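Local coordinates for phenazine biosynthesis protein, PhzF family (Bacillus anthracis, PDB 3EDN), which is of unestablished activity but belongs to the PhzF family with a diaminopimelate epimerase-like fold, and probably acts as an isomerase-type enzyme, at residues Asp27-Thr32 with Val51-Val56; Glu55-Arg60 with Ser95-Thr100. One frame throughout, in Å; residues are numbered along the deposited sequence.

Contact 1: Asp27-Thr32 with Val51-Val56; sequences DADGLT and VLSSEV
Just past strand 20-25, D27 reaches forward along its own segment: OD1 accepts the backbone N-H of D29, met nearly along the C-O axis, and closes an Asx turn. A water lies between V51 O and D27 OD1, within bonding distance of both, the bond to D27 being weak. At A28 the backbone N-H bonds V51 O, the N lying 2.8 Å from V51 O and the N-H...O angle being 169°. The A28 methyl rests against L52 CD2 (CB to CD2 3.7 Å), and that same CD2 also meets the carbonyl of A28. A28 opens a type I turn that ends at L31, and D29 in its second position carries the main side-chain contact. With CG anti to its carbonyl carbon (chi1 -80°), the carboxylate reaches across to S53 and is gripped twice by that one residue. D29 OD1 takes the S53 backbone N-H at 3.0 Å on its syn lone pair, while the S53 hydroxyl donates to OD2 from above the carboxylate plane, OG to OD2 being 2.6 Å. The two bonds fix the rotation of the carboxylate and satisfy S53 N. The turn, in the loop between strand 20-25 and helix 33-43, packs on strand 48-52; L31 and L52 both pack on M36 of that helix, and V51 faces helix 74-86.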
loop_
_atom_site.group_PDB
_atom_site.type_symbol
_atom_site.label_atom_id
_atom_site.label_comp_id
_atom_site.label_asym_id
_atom_site.label_seq_id
_atom_site.Cartn_x
_atom_site.Cartn_y
_atom_site.Cartn_z
ATOM N N ASP A 27 -4.628 -12.054 6.540
ATOM C CA ASP A 27 -5.539 -11.040 5.989
ATOM C C ASP A 27 -4.907 -9.674 6.204
ATOM O O ASP A 27 -4.895 -9.144 7.313
ATOM C CB ASP A 27 -6.939 -11.125 6.604
ATOM C CG ASP A 27 -7.878 -10.036 6.086
ATOM O OD1 ASP A 27 -7.436 -9.132 5.352
ATOM O OD2 ASP A 27 -9.092 -10.109 6.401
ATOM N N ALA A 28 -4.333 -9.142 5.136
ATOM C CA ALA A 28 -3.568 -7.901 5.189
ATOM C C ALA A 28 -4.363 -6.695 4.693
ATOM O O ALA A 28 -3.783 -5.644 4.429
ATOM C CB ALA A 28 -2.269 -8.062 4.358
ATOM N N ASP A 29 -5.681 -6.844 4.564
ATOM C CA ASP A 29 -6.487 -5.749 4.010
ATOM C C ASP A 29 -6.503 -4.512 4.899
ATOM O O ASP A 29 -6.872 -3.436 4.434
ATOM C CB ASP A 29 -7.926 -6.197 3.682
ATOM C CG ASP A 29 -8.034 -6.944 2.343
ATOM O OD1 ASP A 29 -7.166 -6.755 1.459
ATOM O OD2 ASP A 29 -8.995 -7.744 2.187
ATOM N N GLY A 30 -6.074 -4.646 6.147
ATOM C CA GLY A 30 -6.002 -3.492 7.054
ATOM C C GLY A 30 -4.689 -2.727 7.082
ATOM O O GLY A 30 -4.503 -1.854 7.938
ATOM N N LEU A 31 -3.790 -3.034 6.144
ATOM C CA LEU A 31 -2.411 -2.527 6.184
ATOM C C LEU A 31 -2.037 -1.713 4.953
ATOM O O LEU A 31 -2.452 -2.017 3.841
ATOM C CB LEU A 31 -1.431 -3.702 6.263
ATOM C CG LEU A 31 -1.594 -4.558 7.516
ATOM C CD1 LEU A 31 -0.820 -5.839 7.395
ATOM C CD2 LEU A 31 -1.145 -3.757 8.737
ATOM N N THR A 32 -1.225 -0.679 5.154
ATOM C CA THR A 32 -0.607 0.023 4.040
ATOM C C THR A 32 0.662 -0.701 3.592
ATOM O O THR A 32 1.211 -1.531 4.327
ATOM C CB THR A 32 -0.178 1.434 4.435
ATOM O OG1 THR A 32 0.897 1.354 5.392
ATOM C CG2 THR A 32 -1.361 2.198 5.062
ATOM N N VAL A 51 -1.777 -11.450 2.354
ATOM C CA VAL A 51 -2.939 -11.895 1.583
ATOM C C VAL A 51 -3.981 -10.784 1.515
ATOM O O VAL A 51 -4.362 -10.245 2.557
ATOM C CB VAL A 51 -3.558 -13.153 2.211
ATOM C CG1 VAL A 51 -4.785 -13.633 1.432
ATOM C CG2 VAL A 51 -2.504 -14.272 2.300
ATOM N N LEU A 52 -4.401 -10.442 0.305
ATOM C CA LEU A 52 -5.174 -9.221 0.028
ATOM C C LEU A 52 -6.373 -9.506 -0.871
ATOM O O LEU A 52 -6.460 -10.563 -1.503
ATOM C CB LEU A 52 -4.273 -8.200 -0.668
ATOM C CG LEU A 52 -3.083 -7.784 0.197
ATOM C CD1 LEU A 52 -1.903 -7.252 -0.601
ATOM C CD2 LEU A 52 -3.551 -6.726 1.173
ATOM N N SER A 53 -7.301 -8.557 -0.912
ATOM C CA SER A 53 -8.458 -8.673 -1.803
ATOM C C SER A 53 -8.043 -8.335 -3.233
ATOM O O SER A 53 -7.109 -7.573 -3.450
ATOM C CB SER A 53 -9.594 -7.736 -1.354
ATOM O OG SER A 53 -10.166 -8.160 -0.121
ATOM N N SER A 54 -8.763 -8.891 -4.212
ATOM C CA SER A 54 -8.444 -8.671 -5.625
ATOM C C SER A 54 -9.691 -8.367 -6.432
ATOM O O SER A 54 -10.722 -8.976 -6.198
ATOM C CB SER A 54 -7.773 -9.905 -6.248
ATOM O OG SER A 54 -7.482 -9.666 -7.624
ATOM N N GLU A 55 -9.542 -7.469 -7.409
ATOM C CA GLU A 55 -10.595 -7.145 -8.374
ATOM C C GLU A 55 -10.652 -8.135 -9.533
ATOM O O GLU A 55 -11.649 -8.187 -10.258
ATOM C CB GLU A 55 -10.347 -5.754 -8.960
ATOM C CG GLU A 55 -10.470 -4.609 -7.960
ATOM C CD GLU A 55 -11.915 -4.294 -7.626
ATOM O OE1 GLU A 55 -12.762 -4.341 -8.545
ATOM O OE2 GLU A 55 -12.207 -4.012 -6.445
ATOM N N VAL A 56 -9.585 -8.911 -9.718
ATOM C CA VAL A 56 -9.406 -9.665 -10.962
ATOM C C VAL A 56 -9.006 -11.124 -10.755
ATOM O O VAL A 56 -8.791 -11.841 -11.732
ATOM C CB VAL A 56 -8.341 -9.002 -11.869
ATOM C CG1 VAL A 56 -8.807 -7.634 -12.343
ATOM C CG2 VAL A 56 -7.001 -8.899 -11.147
HETATM O O HOH W 1 -7.457 -10.575 2.520
#

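Contact 2: Glu55-Arg60 with Ser95-Thr100; sequences EVADIR and SLTIET
Two parallel strands come together here, 59-60 entering alongside 95-100. I59 straddles the neighbouring strand with both backbone groups: its N-H reaches T97 O at 3.2 Å, and its carbonyl receives E99 N at 2.8 Å, the second bond lying in the carbonyl plane. Above these bonds E99 is closely packed between V56 and R60. V56 CG2 touches E99 CD at 3.5 Å. R60 CD, not its guanidinium, touches E99 OE1 (3.5 Å); NE stays 4.3 Å from OE1, too far for a salt bridge, with the guanidinium and carboxylate planes 65° apart. E99 OE1 instead bonds S54 OG, R60 NE goes to S53 O, and E99 OE2 forms a salt bridge with K2 of the second subunit. On the apolar face, I59 CG1 lies beside I98 CG1, and the I59 side chain crosses that of L96 at about a right angle, CD1 meeting L96 CD2 at 4.0 Å; helix 74-86 covers this face through I81. The solvent side is looser. There the exposed D58 exchanges bonds with T97: T97 OG1 accepts D58 N at 3.0 Å, and D58 OD2 takes T97 N from above the carboxylate plane at 2.9 Å, extending the pairing beyond the regular ladder. E55, also exposed, is linked to E99 OE1 only by a water on its backbone N. Parallel pairing of strands separated in sequence by helix 74-86, which packs on one face of them, suits the mixed sheet around a helix in the diaminopimelate epimerase-like fold.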
loop_
_atom_site.group_PDB
_atom_site.type_symbol
_atom_site.label_atom_id
_atom_site.label_comp_id
_atom_site.label_asym_id
_atom_site.label_seq_id
_atom_site.Cartn_x
_atom_site.Cartn_y
_atom_site.Cartn_z
ATOM N N GLU A 55 -9.542 -7.469 -7.409
ATOM C CA GLU A 55 -10.595 -7.145 -8.374
ATOM C C GLU A 55 -10.652 -8.135 -9.533
ATOM O O GLU A 55 -11.649 -8.187 -10.258
ATOM C CB GLU A 55 -10.347 -5.754 -8.960
ATOM C CG GLU A 55 -10.470 -4.609 -7.960
ATOM C CD GLU A 55 -11.915 -4.294 -7.626
ATOM O OE1 GLU A 55 -12.762 -4.341 -8.545
ATOM O OE2 GLU A 55 -12.207 -4.012 -6.445
ATOM N N VAL A 56 -9.585 -8.911 -9.718
ATOM C CA VAL A 56 -9.406 -9.665 -10.962
ATOM C C VAL A 56 -9.006 -11.124 -10.755
ATOM O O VAL A 56 -8.791 -11.841 -11.732
ATOM C CB VAL A 56 -8.341 -9.002 -11.869
ATOM C CG1 VAL A 56 -8.807 -7.634 -12.343
ATOM C CG2 VAL A 56 -7.001 -8.899 -11.147
ATOM N N ALA A 57 -8.890 -11.551 -9.502
ATOM C CA ALA A 57 -8.504 -12.943 -9.179
ATOM C C ALA A 57 -9.109 -13.347 -7.845
ATOM O O ALA A 57 -9.693 -12.509 -7.153
ATOM C CB ALA A 57 -6.988 -13.097 -9.123
ATOM N N ASP A 58 -8.953 -14.609 -7.454
ATOM C CA ASP A 58 -9.520 -15.073 -6.195
ATOM C C ASP A 58 -8.941 -14.282 -5.020
ATOM O O ASP A 58 -9.666 -13.838 -4.123
ATOM C CB ASP A 58 -9.288 -16.571 -6.003
ATOM C CG ASP A 58 -10.046 -17.412 -7.018
ATOM O OD1 ASP A 58 -11.259 -17.146 -7.235
ATOM O OD2 ASP A 58 -9.448 -18.337 -7.613
ATOM N N ILE A 59 -7.624 -14.117 -5.036
ATOM C CA ILE A 59 -6.920 -13.330 -4.033
ATOM C C ILE A 59 -5.795 -12.559 -4.688
ATOM O O ILE A 59 -5.469 -12.799 -5.847
ATOM C CB ILE A 59 -6.334 -14.195 -2.884
ATOM C CG1 ILE A 59 -5.196 -15.084 -3.395
ATOM C CG2 ILE A 59 -7.409 -15.049 -2.237
ATOM C CD1 ILE A 59 -4.376 -15.717 -2.250
ATOM N N ARG A 60 -5.230 -11.616 -3.939
ATOM C CA ARG A 60 -4.030 -10.903 -4.337
ATOM C C ARG A 60 -2.972 -11.192 -3.274
ATOM O O ARG A 60 -3.293 -11.435 -2.106
ATOM C CB ARG A 60 -4.320 -9.403 -4.441
ATOM C CG ARG A 60 -3.142 -8.503 -4.761
ATOM C CD ARG A 60 -3.666 -7.116 -5.210
ATOM N NE ARG A 60 -4.505 -6.477 -4.185
ATOM C CZ ARG A 60 -4.077 -5.523 -3.357
ATOM N NH1 ARG A 60 -2.834 -5.074 -3.431
ATOM N NH2 ARG A 60 -4.906 -5.009 -2.450
ATOM N N SER A 95 -8.322 -25.289 -7.484
ATOM C CA SER A 95 -7.468 -24.314 -8.145
ATOM C C SER A 95 -7.798 -22.904 -7.674
ATOM O O SER A 95 -8.881 -22.648 -7.133
ATOM C CB SER A 95 -7.586 -24.419 -9.659
ATOM O OG SER A 95 -8.905 -24.156 -10.080
ATOM N N LEU A 96 -6.842 -22.005 -7.860
ATOM C CA LEU A 96 -6.943 -20.647 -7.343
ATOM C C LEU A 96 -6.240 -19.723 -8.327
ATOM O O LEU A 96 -5.248 -20.120 -8.941
ATOM C CB LEU A 96 -6.252 -20.564 -5.961
ATOM C CG LEU A 96 -6.377 -19.306 -5.092
ATOM C CD1 LEU A 96 -7.740 -19.299 -4.434
ATOM C CD2 LEU A 96 -5.275 -19.192 -4.033
ATOM N N THR A 97 -6.707 -18.486 -8.458
ATOM C CA THR A 97 -5.899 -17.465 -9.122
ATOM C C THR A 97 -5.418 -16.420 -8.124
ATOM O O THR A 97 -6.149 -16.041 -7.197
ATOM C CB THR A 97 -6.656 -16.762 -10.268
ATOM O OG1 THR A 97 -7.888 -16.252 -9.757
ATOM C CG2 THR A 97 -6.952 -17.751 -11.424
ATOM N N ILE A 98 -4.177 -15.977 -8.311
ATOM C CA ILE A 98 -3.527 -15.022 -7.426
ATOM C C ILE A 98 -3.062 -13.826 -8.242
ATOM O O ILE A 98 -2.237 -13.952 -9.148
ATOM C CB ILE A 98 -2.285 -15.627 -6.716
ATOM C CG1 ILE A 98 -2.637 -16.908 -5.948
ATOM C CG2 ILE A 98 -1.658 -14.587 -5.794
ATOM C CD1 ILE A 98 -1.414 -17.654 -5.424
ATOM N N GLU A 99 -3.604 -12.656 -7.934
ATOM C CA GLU A 99 -3.110 -11.442 -8.551
ATOM C C GLU A 99 -1.762 -11.043 -7.959
ATOM O O GLU A 99 -1.636 -10.901 -6.741
ATOM C CB GLU A 99 -4.104 -10.299 -8.384
ATOM C CG GLU A 99 -3.631 -9.070 -9.142
ATOM C CD GLU A 99 -4.502 -7.854 -8.968
ATOM O OE1 GLU A 99 -5.450 -7.895 -8.145
ATOM O OE2 GLU A 99 -4.207 -6.856 -9.677
ATOM N N THR A 100 -0.757 -10.884 -8.812
ATOM C CA THR A 100 0.541 -10.374 -8.363
ATOM C C THR A 100 1.023 -9.287 -9.313
ATOM O O THR A 100 0.452 -9.071 -10.388
ATOM C CB THR A 100 1.646 -11.464 -8.298
ATOM O OG1 THR A 100 2.159 -11.708 -9.615
ATOM C CG2 THR A 100 1.132 -12.759 -7.663
HETATM O O HOH W 2 -7.111 -5.938 -7.716
#

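Contacts 1 and 2 share E55 and V56, and their centres lie about 11 Å apart. Strands 48-52 and 59-64 are antiparallel neighbours, so the chain leaves contact 1 and turns back into contact 2; L52 N lies 2.8 Å from R60 O across this pair. A second tie is polar, S54 OG standing 2.7 Å from E99 OE1. Both contacts also touch the second subunit, where R60 NH2 bonds D29 O of the other chain. Both reach a succinate, probably from the crystallisation liquor, though such molecules often mark pockets: R60 NH1 bonds it, and the L52 side chain is about 4 Å away (nearest atoms), as a magnesium ion is from L52 and R60.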